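Local coordinates for protein putative glycosyl hydrolase (Parabacteroides distasonis, PDB 4QHZ) that binds magnesium and is probably a glycoside hydrolase of the 3-keto-disaccharide hydrolase family, although its substrate is not established, at residues C[32-37]-C[46-51]; C[100-105]-C[238-243]; C[168-173]-C[187-192]. One frame throughout, in Å; residues are numbered along the deposited sequence.

Interaction 1: C[32-37]-C[46-51]; sequences VVTPGT and APSDAI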
loop_
_atom_site.group_PDB
_atom_site.type_symbol
_atom_site.label_atom_id
_atom_site.label_comp_id
_atom_site.label_asym_id
_atom_site.label_seq_id
_atom_site.Cartn_x
_atom_site.Cartn_y
_atom_site.Cartn_z
ATOM N N VAL C 32 -22.715 15.509 7.389
ATOM C CA VAL C 32 -23.832 14.737 7.906
ATOM C C VAL C 32 -24.578 14.094 6.744
ATOM O O VAL C 32 -25.025 14.782 5.828
ATOM C CB VAL C 32 -24.808 15.609 8.721
ATOM C CG1 VAL C 32 -25.985 14.778 9.216
ATOM C CG2 VAL C 32 -24.085 16.258 9.889
ATOM N N VAL C 33 -24.703 12.774 6.799
ATOM C CA VAL C 33 -25.420 11.993 5.802
ATOM C C VAL C 33 -26.528 11.228 6.486
ATOM O O VAL C 33 -26.301 10.604 7.523
ATOM C CB VAL C 33 -24.484 10.993 5.117
ATOM C CG1 VAL C 33 -25.265 10.055 4.213
ATOM C CG2 VAL C 33 -23.409 11.734 4.334
ATOM N N THR C 34 -27.737 11.314 5.947
ATOM C CA THR C 34 -28.837 10.496 6.431
ATOM C C THR C 34 -28.770 9.178 5.679
ATOM O O THR C 34 -28.975 9.153 4.463
ATOM C CB THR C 34 -30.201 11.166 6.205
ATOM O OG1 THR C 34 -30.198 12.457 6.818
ATOM C CG2 THR C 34 -31.337 10.325 6.799
ATOM N N PRO C 35 -28.458 8.078 6.386
ATOM C CA PRO C 35 -28.328 6.802 5.692
ATOM C C PRO C 35 -29.675 6.269 5.222
ATOM O O PRO C 35 -30.710 6.710 5.703
ATOM C CB PRO C 35 -27.731 5.877 6.759
ATOM C CG PRO C 35 -28.143 6.468 8.049
ATOM C CD PRO C 35 -28.241 7.944 7.838
ATOM N N GLY C 36 -29.652 5.334 4.277
ATOM C CA GLY C 36 -30.871 4.674 3.816
ATOM C C GLY C 36 -31.360 3.640 4.821
ATOM O O GLY C 36 -30.825 3.547 5.931
ATOM N N THR C 37 -32.366 2.862 4.413
ATOM C CA THR C 37 -32.942 1.805 5.236
ATOM C C THR C 37 -32.603 0.445 4.637
ATOM O O THR C 37 -31.965 0.358 3.596
ATOM C CB THR C 37 -34.482 1.927 5.359
ATOM O OG1 THR C 37 -35.085 1.700 4.082
ATOM C CG2 THR C 37 -34.894 3.301 5.858
ATOM N N ALA C 46 -30.290 3.886 -0.684
ATOM C CA ALA C 46 -29.361 4.996 -0.908
ATOM C C ALA C 46 -29.323 5.987 0.261
ATOM O O ALA C 46 -30.366 6.406 0.743
ATOM C CB ALA C 46 -29.723 5.731 -2.191
ATOM N N PRO C 47 -28.114 6.353 0.722
ATOM C CA PRO C 47 -27.991 7.453 1.679
ATOM C C PRO C 47 -28.253 8.789 0.998
ATOM O O PRO C 47 -28.299 8.849 -0.233
ATOM C CB PRO C 47 -26.540 7.362 2.164
ATOM C CG PRO C 47 -25.823 6.552 1.148
ATOM C CD PRO C 47 -26.825 5.693 0.443
ATOM N N SER C 48 -28.428 9.840 1.799
ATOM C CA SER C 48 -28.924 11.130 1.311
ATOM C C SER C 48 -27.994 11.818 0.304
ATOM O O SER C 48 -28.463 12.571 -0.539
ATOM C CB SER C 48 -29.179 12.072 2.486
ATOM O OG SER C 48 -27.986 12.291 3.220
ATOM N N ASP C 49 -26.694 11.538 0.374
ATOM C CA ASP C 49 -25.726 12.130 -0.553
ATOM C C ASP C 49 -25.391 11.227 -1.749
ATOM O O ASP C 49 -24.516 11.551 -2.548
ATOM C CB ASP C 49 -24.437 12.496 0.195
ATOM C CG ASP C 49 -23.635 11.277 0.639
ATOM O OD1 ASP C 49 -24.200 10.166 0.731
ATOM O OD2 ASP C 49 -22.433 11.437 0.915
ATOM N N ALA C 50 -26.075 10.096 -1.878
ATOM C CA ALA C 50 -25.798 9.167 -2.974
ATOM C C ALA C 50 -26.567 9.554 -4.228
ATOM O O ALA C 50 -27.654 10.124 -4.151
ATOM C CB ALA C 50 -26.148 7.748 -2.566
ATOM N N ILE C 51 -26.001 9.217 -5.380
ATOM C CA ILE C 51 -26.720 9.285 -6.641
ATOM C C ILE C 51 -27.520 7.993 -6.802
ATOM O O ILE C 51 -26.953 6.910 -6.763
ATOM C CB ILE C 51 -25.755 9.475 -7.817
ATOM C CG1 ILE C 51 -25.011 10.804 -7.673
ATOM C CG2 ILE C 51 -26.495 9.446 -9.146
ATOM C CD1 ILE C 51 -23.673 10.821 -8.379
HETATM O O HOH W 1 -29.193 14.616 5.399
#
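V33 and T34 meet P47, S48 and D49 in a loop-to-loop contact, in which an irregular stretch ahead of strand 51-54 is held against the turn that leads into that strand. The touching parts of the two backbones run nearly antiparallel, 166° apart in direction, yet neither forms a regular strand. The centre of the bonding is S48, which grips T34 twice. The backbone N of S48 donates to T34 O over 2.8 Å, and its side chain accepts a hydrogen bond in return, T34 N lying 2.9 Å from S48 OG. That return bond depends on the torsion of S48, whose OG sits between the backbone N and the carbonyl carbon (chi1 60°) and is thereby brought round to the amide of T34. A water 2.8 Å from T34 OG1 also reaches S48 OG, weakly. Beside this polar pair V33 spreads its two methyls: CG1 lies against P47 CB at 3.6 Å, side by side, while CG2 comes up to the carboxylate of D49, 3.6 Å from OD2. The type I turn from P47 to A50 is closed by A50 N bonding to P47 O at 3.0 Å. Strand 237-245 lies against the turn: D49 forms a salt bridge with R244, P47 packs on W242 and R244, and a second subunit packs on V33, P35 and P47.

Interaction 2: C[100-105]-C[238-243]; sequences HIEWQV and FRNIWI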
loop_
_atom_site.group_PDB
_atom_site.type_symbol
_atom_site.label_atom_id
_atom_site.label_comp_id
_atom_site.label_asym_id
_atom_site.label_seq_id
_atom_site.Cartn_x
_atom_site.Cartn_y
_atom_site.Cartn_z
ATOM N N HIS C 100 -23.556 0.393 -4.522
ATOM C CA HIS C 100 -24.430 -0.683 -4.084
ATOM C C HIS C 100 -25.231 -1.182 -5.278
ATOM O O HIS C 100 -25.697 -0.389 -6.088
ATOM C CB HIS C 100 -25.362 -0.189 -2.983
ATOM C CG HIS C 100 -26.204 -1.262 -2.361
ATOM N ND1 HIS C 100 -25.826 -1.943 -1.223
ATOM C CD2 HIS C 100 -27.415 -1.760 -2.710
ATOM C CE1 HIS C 100 -26.759 -2.823 -0.907
ATOM N NE2 HIS C 100 -27.738 -2.727 -1.789
ATOM N N ILE C 101 -25.382 -2.498 -5.394
ATOM C CA ILE C 101 -26.143 -3.092 -6.495
ATOM C C ILE C 101 -26.603 -4.495 -6.103
ATOM O O ILE C 101 -25.836 -5.289 -5.560
ATOM C CB ILE C 101 -25.329 -3.115 -7.817
ATOM C CG1 ILE C 101 -26.146 -3.725 -8.959
ATOM C CG2 ILE C 101 -24.019 -3.884 -7.667
ATOM C CD1 ILE C 101 -25.557 -3.459 -10.331
ATOM N N GLU C 102 -27.866 -4.788 -6.390
ATOM C CA GLU C 102 -28.463 -6.075 -6.075
ATOM C C GLU C 102 -28.918 -6.736 -7.356
ATOM O O GLU C 102 -29.398 -6.063 -8.274
ATOM C CB GLU C 102 -29.629 -5.890 -5.107
ATOM C CG GLU C 102 -29.211 -5.141 -3.845
ATOM C CD GLU C 102 -30.276 -5.085 -2.767
ATOM O OE1 GLU C 102 -31.337 -5.743 -2.901
ATOM O OE2 GLU C 102 -30.035 -4.363 -1.775
ATOM N N TRP C 103 -28.741 -8.051 -7.433
ATOM C CA TRP C 103 -29.063 -8.790 -8.651
ATOM C C TRP C 103 -29.641 -10.173 -8.361
ATOM O O TRP C 103 -29.270 -10.834 -7.386
ATOM C CB TRP C 103 -27.835 -8.914 -9.563
ATOM C CG TRP C 103 -26.583 -9.397 -8.909
ATOM C CD1 TRP C 103 -25.678 -8.641 -8.234
ATOM C CD2 TRP C 103 -26.059 -10.731 -8.922
ATOM N NE1 TRP C 103 -24.637 -9.423 -7.789
ATOM C CE2 TRP C 103 -24.848 -10.710 -8.200
ATOM C CE3 TRP C 103 -26.514 -11.947 -9.437
ATOM C CZ2 TRP C 103 -24.075 -11.860 -7.996
ATOM C CZ3 TRP C 103 -25.752 -13.090 -9.230
ATOM C CH2 TRP C 103 -24.540 -13.036 -8.520
ATOM N N GLN C 104 -30.551 -10.588 -9.233
ATOM C CA GLN C 104 -31.323 -11.805 -9.049
ATOM C C GLN C 104 -31.180 -12.721 -10.243
ATOM O O GLN C 104 -31.472 -12.327 -11.374
ATOM C CB GLN C 104 -32.794 -11.446 -8.871
ATOM C CG GLN C 104 -33.707 -12.623 -8.580
ATOM C CD GLN C 104 -35.167 -12.264 -8.767
ATOM O OE1 GLN C 104 -35.551 -11.723 -9.806
ATOM N NE2 GLN C 104 -35.984 -12.543 -7.761
ATOM N N VAL C 105 -30.744 -13.949 -9.989
ATOM C CA VAL C 105 -30.785 -14.996 -10.997
ATOM C C VAL C 105 -32.210 -15.539 -11.007
ATOM O O VAL C 105 -32.742 -15.882 -9.954
ATOM C CB VAL C 105 -29.783 -16.119 -10.689
ATOM C CG1 VAL C 105 -29.796 -17.176 -11.789
ATOM C CG2 VAL C 105 -28.381 -15.548 -10.517
ATOM N N PHE C 238 -31.938 -6.649 -11.949
ATOM C CA PHE C 238 -31.237 -5.758 -11.041
ATOM C C PHE C 238 -32.213 -4.888 -10.245
ATOM O O PHE C 238 -33.315 -4.600 -10.711
ATOM C CB PHE C 238 -30.315 -4.835 -11.829
ATOM C CG PHE C 238 -29.152 -5.530 -12.485
ATOM C CD1 PHE C 238 -27.977 -5.742 -11.788
ATOM C CD2 PHE C 238 -29.229 -5.939 -13.803
ATOM C CE1 PHE C 238 -26.903 -6.368 -12.385
ATOM C CE2 PHE C 238 -28.163 -6.568 -14.407
ATOM C CZ PHE C 238 -26.995 -6.784 -13.699
ATOM N N ARG C 239 -31.796 -4.460 -9.056
ATOM C CA ARG C 239 -32.540 -3.474 -8.281
ATOM C C ARG C 239 -31.616 -2.742 -7.322
ATOM O O ARG C 239 -30.467 -3.138 -7.125
ATOM C CB ARG C 239 -33.663 -4.128 -7.485
ATOM C CG ARG C 239 -33.173 -4.865 -6.251
ATOM C CD ARG C 239 -34.293 -5.518 -5.458
ATOM N NE ARG C 239 -33.785 -6.057 -4.197
ATOM C CZ ARG C 239 -34.521 -6.688 -3.292
ATOM N NH1 ARG C 239 -35.816 -6.874 -3.497
ATOM N NH2 ARG C 239 -33.959 -7.133 -2.175
ATOM N N ASN C 240 -32.133 -1.665 -6.734
ATOM C CA ASN C 240 -31.446 -0.906 -5.688
ATOM C C ASN C 240 -29.978 -0.607 -6.020
ATOM O O ASN C 240 -29.064 -1.113 -5.370
ATOM C CB ASN C 240 -31.551 -1.634 -4.349
ATOM C CG ASN C 240 -31.052 -0.793 -3.179
ATOM O OD1 ASN C 240 -30.979 0.434 -3.264
ATOM N ND2 ASN C 240 -30.709 -1.450 -2.083
ATOM N N ILE C 241 -29.773 0.224 -7.040
ATOM C CA ILE C 241 -28.438 0.628 -7.435
ATOM C C ILE C 241 -28.210 2.077 -7.025
ATOM O O ILE C 241 -28.950 2.971 -7.446
ATOM C CB ILE C 241 -28.221 0.480 -8.949
ATOM C CG1 ILE C 241 -28.707 -0.897 -9.412
ATOM C CG2 ILE C 241 -26.754 0.697 -9.292
ATOM C CD1 ILE C 241 -28.511 -1.166 -10.890
ATOM N N TRP C 242 -27.187 2.309 -6.209
ATOM C CA TRP C 242 -26.769 3.668 -5.904
ATOM C C TRP C 242 -25.254 3.774 -5.830
ATOM O O TRP C 242 -24.551 2.781 -5.676
ATOM C CB TRP C 242 -27.415 4.185 -4.609
ATOM C CG TRP C 242 -27.265 3.321 -3.386
ATOM C CD1 TRP C 242 -28.159 2.411 -2.922
ATOM C CD2 TRP C 242 -26.185 3.341 -2.442
ATOM N NE1 TRP C 242 -27.698 1.839 -1.759
ATOM C CE2 TRP C 242 -26.490 2.399 -1.440
ATOM C CE3 TRP C 242 -24.988 4.058 -2.350
ATOM C CZ2 TRP C 242 -25.634 2.142 -0.367
ATOM C CZ3 TRP C 242 -24.143 3.812 -1.276
ATOM C CH2 TRP C 242 -24.471 2.857 -0.302
ATOM N N ILE C 243 -24.772 5.000 -5.961
ATOM C CA ILE C 243 -23.350 5.271 -6.003
ATOM C C ILE C 243 -23.104 6.587 -5.286
ATOM O O ILE C 243 -23.888 7.533 -5.420
ATOM C CB ILE C 243 -22.846 5.317 -7.458
ATOM C CG1 ILE C 243 -21.325 5.430 -7.514
ATOM C CG2 ILE C 243 -23.489 6.473 -8.228
ATOM C CD1 ILE C 243 -20.757 5.056 -8.868
#
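H100 lays its CB over one face of the W242 indole, 3.4 Å from the centroid of the five-membered ring, a CH-pi contact. The imidazole is almost parallel to the indole, with planes at 3°, but slid so far that the rings barely overlap. H100 CG is anti to the backbone N (chi1 -174°); NE2 meets E102 OE2 at 2.8 Å in a nearly straight, in-plane bond to the anti lone pair, and ND1 bonds to D169. N240 ND2 comes to E102 OE2 from above the carboxylate plane, at 3.0 Å. E102 OE1 is held side-on by R239, NE 2.8 Å away and NH2 3.1 Å, the guanidinium turned 56° from the carboxylate. The tip of I101 reaches the F238 ring, CD1 to CD1 at 3.6 Å. H100 with W242 and E102 with R239 are antiparallel hydrogen-bonded pairs either side of a beta bulge, where N240 points its side chain toward the other strand. An alanine at E102 would probably leave R239 without its charge partner and H100 NE2 without its acceptor, though N240 ND2 would keep F44 O. Each oxygen of this buried carboxylate accepts from two donors here, OE2 also from G43 N, which satisfies both.

Interaction 3: C[168-173]-C[187-192]; sequences YDIIYT and PTVTVI. With EDO (1,2-ethanediol), chain H.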
loop_
_atom_site.group_PDB
_atom_site.type_symbol
_atom_site.label_atom_id
_atom_site.label_comp_id
_atom_site.label_asym_id
_atom_site.label_seq_id
_atom_site.Cartn_x
_atom_site.Cartn_y
_atom_site.Cartn_z
ATOM N N TYR C 168 -24.358 -6.691 -3.652
ATOM C CA TYR C 168 -22.981 -6.226 -3.764
ATOM C C TYR C 168 -22.828 -4.860 -3.106
ATOM O O TYR C 168 -23.633 -3.952 -3.342
ATOM C CB TYR C 168 -22.533 -6.102 -5.224
ATOM C CG TYR C 168 -22.025 -7.351 -5.932
ATOM C CD1 TYR C 168 -21.870 -8.575 -5.284
ATOM C CD2 TYR C 168 -21.651 -7.276 -7.271
ATOM C CE1 TYR C 168 -21.383 -9.689 -5.965
ATOM C CE2 TYR C 168 -21.162 -8.372 -7.952
ATOM C CZ TYR C 168 -21.020 -9.576 -7.296
ATOM O OH TYR C 168 -20.539 -10.661 -8.004
ATOM N N ASP C 169 -21.791 -4.730 -2.284
ATOM C CA ASP C 169 -21.287 -3.429 -1.851
ATOM C C ASP C 169 -19.840 -3.342 -2.307
ATOM O O ASP C 169 -19.049 -4.252 -2.056
ATOM C CB ASP C 169 -21.426 -3.259 -0.341
ATOM C CG ASP C 169 -22.858 -2.979 0.073
ATOM O OD1 ASP C 169 -23.374 -1.904 -0.296
ATOM O OD2 ASP C 169 -23.486 -3.839 0.734
ATOM N N ILE C 170 -19.514 -2.257 -3.004
ATOM C CA ILE C 170 -18.245 -2.122 -3.709
ATOM C C ILE C 170 -17.594 -0.790 -3.344
ATOM O O ILE C 170 -18.248 0.249 -3.398
ATOM C CB ILE C 170 -18.454 -2.190 -5.229
ATOM C CG1 ILE C 170 -18.939 -3.588 -5.630
ATOM C CG2 ILE C 170 -17.174 -1.825 -5.968
ATOM C CD1 ILE C 170 -19.445 -3.698 -7.058
ATOM N N ILE C 171 -16.327 -0.838 -2.946
ATOM C CA ILE C 171 -15.560 0.361 -2.647
ATOM C C ILE C 171 -14.382 0.385 -3.604
ATOM O O ILE C 171 -13.600 -0.564 -3.636
ATOM C CB ILE C 171 -15.060 0.388 -1.192
ATOM C CG1 ILE C 171 -16.226 0.160 -0.221
ATOM C CG2 ILE C 171 -14.357 1.714 -0.899
ATOM C CD1 ILE C 171 -15.801 -0.011 1.227
ATOM N N TYR C 172 -14.264 1.469 -4.370
ATOM C CA TYR C 172 -13.325 1.549 -5.477
ATOM C C TYR C 172 -12.469 2.808 -5.411
ATOM O O TYR C 172 -12.979 3.915 -5.210
ATOM C CB TYR C 172 -14.091 1.532 -6.798
ATOM C CG TYR C 172 -13.223 1.652 -8.027
ATOM C CD1 TYR C 172 -12.530 0.554 -8.526
ATOM C CD2 TYR C 172 -13.104 2.865 -8.699
ATOM C CE1 TYR C 172 -11.749 0.659 -9.664
ATOM C CE2 TYR C 172 -12.320 2.988 -9.829
ATOM C CZ TYR C 172 -11.648 1.885 -10.311
ATOM O OH TYR C 172 -10.871 2.000 -11.435
ATOM N N THR C 173 -11.168 2.614 -5.590
ATOM C CA THR C 173 -10.209 3.688 -5.715
ATOM C C THR C 173 -9.658 3.649 -7.134
ATOM O O THR C 173 -9.131 2.628 -7.572
ATOM C CB THR C 173 -9.071 3.529 -4.693
ATOM O OG1 THR C 173 -9.629 3.427 -3.374
ATOM C CG2 THR C 173 -8.120 4.708 -4.746
ATOM N N PRO C 187 -5.617 0.683 -9.651
ATOM C CA PRO C 187 -6.891 0.780 -8.961
ATOM C C PRO C 187 -6.969 -0.267 -7.871
ATOM O O PRO C 187 -6.323 -1.314 -7.972
ATOM C CB PRO C 187 -7.927 0.477 -10.053
ATOM C CG PRO C 187 -7.163 0.297 -11.322
ATOM C CD PRO C 187 -5.748 -0.002 -10.942
ATOM N N THR C 188 -7.738 0.014 -6.829
ATOM C CA THR C 188 -8.011 -0.982 -5.801
ATOM C C THR C 188 -9.516 -1.099 -5.604
ATOM O O THR C 188 -10.257 -0.139 -5.845
ATOM C CB THR C 188 -7.317 -0.651 -4.467
ATOM O OG1 THR C 188 -7.788 0.605 -3.975
ATOM C CG2 THR C 188 -5.802 -0.589 -4.652
ATOM N N VAL C 189 -9.960 -2.273 -5.163
ATOM C CA VAL C 189 -11.382 -2.523 -4.987
ATOM C C VAL C 189 -11.647 -3.499 -3.837
ATOM O O VAL C 189 -10.927 -4.482 -3.659
ATOM C CB VAL C 189 -12.009 -3.037 -6.307
ATOM C CG1 VAL C 189 -11.426 -4.389 -6.704
ATOM C CG2 VAL C 189 -13.526 -3.107 -6.192
ATOM N N THR C 190 -12.666 -3.186 -3.045
ATOM C CA THR C 190 -13.209 -4.109 -2.070
ATOM C C THR C 190 -14.611 -4.480 -2.529
ATOM O O THR C 190 -15.382 -3.612 -2.933
ATOM C CB THR C 190 -13.207 -3.493 -0.648
ATOM O OG1 THR C 190 -11.857 -3.432 -0.165
ATOM C CG2 THR C 190 -14.035 -4.312 0.332
ATOM N N VAL C 191 -14.921 -5.776 -2.494
ATOM C CA VAL C 191 -16.221 -6.284 -2.912
ATOM C C VAL C 191 -16.803 -7.155 -1.808
ATOM O O VAL C 191 -16.143 -8.076 -1.327
ATOM C CB VAL C 191 -16.122 -7.112 -4.214
ATOM C CG1 VAL C 191 -17.484 -7.672 -4.606
ATOM C CG2 VAL C 191 -15.560 -6.270 -5.350
ATOM N N ILE C 192 -18.036 -6.853 -1.415
ATOM C CA ILE C 192 -18.738 -7.591 -0.379
ATOM C C ILE C 192 -20.031 -8.130 -0.969
ATOM O O ILE C 192 -20.819 -7.362 -1.509
ATOM C CB ILE C 192 -19.056 -6.691 0.836
ATOM C CG1 ILE C 192 -17.803 -5.938 1.306
ATOM C CG2 ILE C 192 -19.628 -7.512 1.993
ATOM C CD1 ILE C 192 -18.074 -4.890 2.368
HETATM C C1 EDO H . -22.311 -4.711 3.943
HETATM O O1 EDO H . -22.430 -5.273 2.632
HETATM C C2 EDO H . -22.663 -3.233 3.873
HETATM O O2 EDO H . -22.305 -2.598 5.106
HETATM O O HOH W 2 -10.701 0.488 -2.729
#
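P187, just ahead of the strand, places its CB 3.6 Å from Y172 OH, which is hydrogen-bonded to Q124 OE1; proline and tyrosine lie side by side. T188 makes a hydrogen-bonded antiparallel pair with T173, T173 N reaching T188 O at 2.9 Å. T188 OG1, between the backbone N and the carbonyl carbon (chi1 61°), comes to 3.3 Å from T173 CB, and a water links both threonine hydroxyls to I171 O. V189 turns to the other face, where its CG2 meets I170 CG2 at 3.9 Å and its CB lies at the edge of the Y172 ring. T190 N bonds to I171 O at 2.8 Å. V191 returns to the face of I170, its CG2 4.3 Å from I170 CG1. I192 N bonds to D169 O at 2.9 Å; its CG2 borders an ethanediol, probably from crystallisation, whose O1 donates to D169 OD2 over 2.6 Å and which also bonds to D169 of a second subunit. The hairpin lies in the larger sheet between strands 97-104 and 196-203. Consistent with the concanavalin-like beta-sandwich of its family, Y168, Y172 and V189 pack on strand 119-123 of the other sheet, and I171, T190 and I192 against the second subunit.

Overall arrangement
Interactions 2 and 3 are buried and belong to one antiparallel sheet, in which strands 97-104 and 165-177 are neighbours, whereas interaction 1 is a partly buried loop contact about 17 Å from the centre of the chain. Interaction 3 is a regular hairpin held by backbone bonds and apolar side chains. Interaction 2 breaks that regularity with a bulge and carries the charged chemistry. The two meet where H100 ND1 lies 2.6 Å from D169 OD1, probably a hydrogen bond. Interaction 1 joins the same sheet through I51 N, 2.7 Å from I243 O, and does not touch interaction 3. A second subunit touches all three, interaction 2 only through W242.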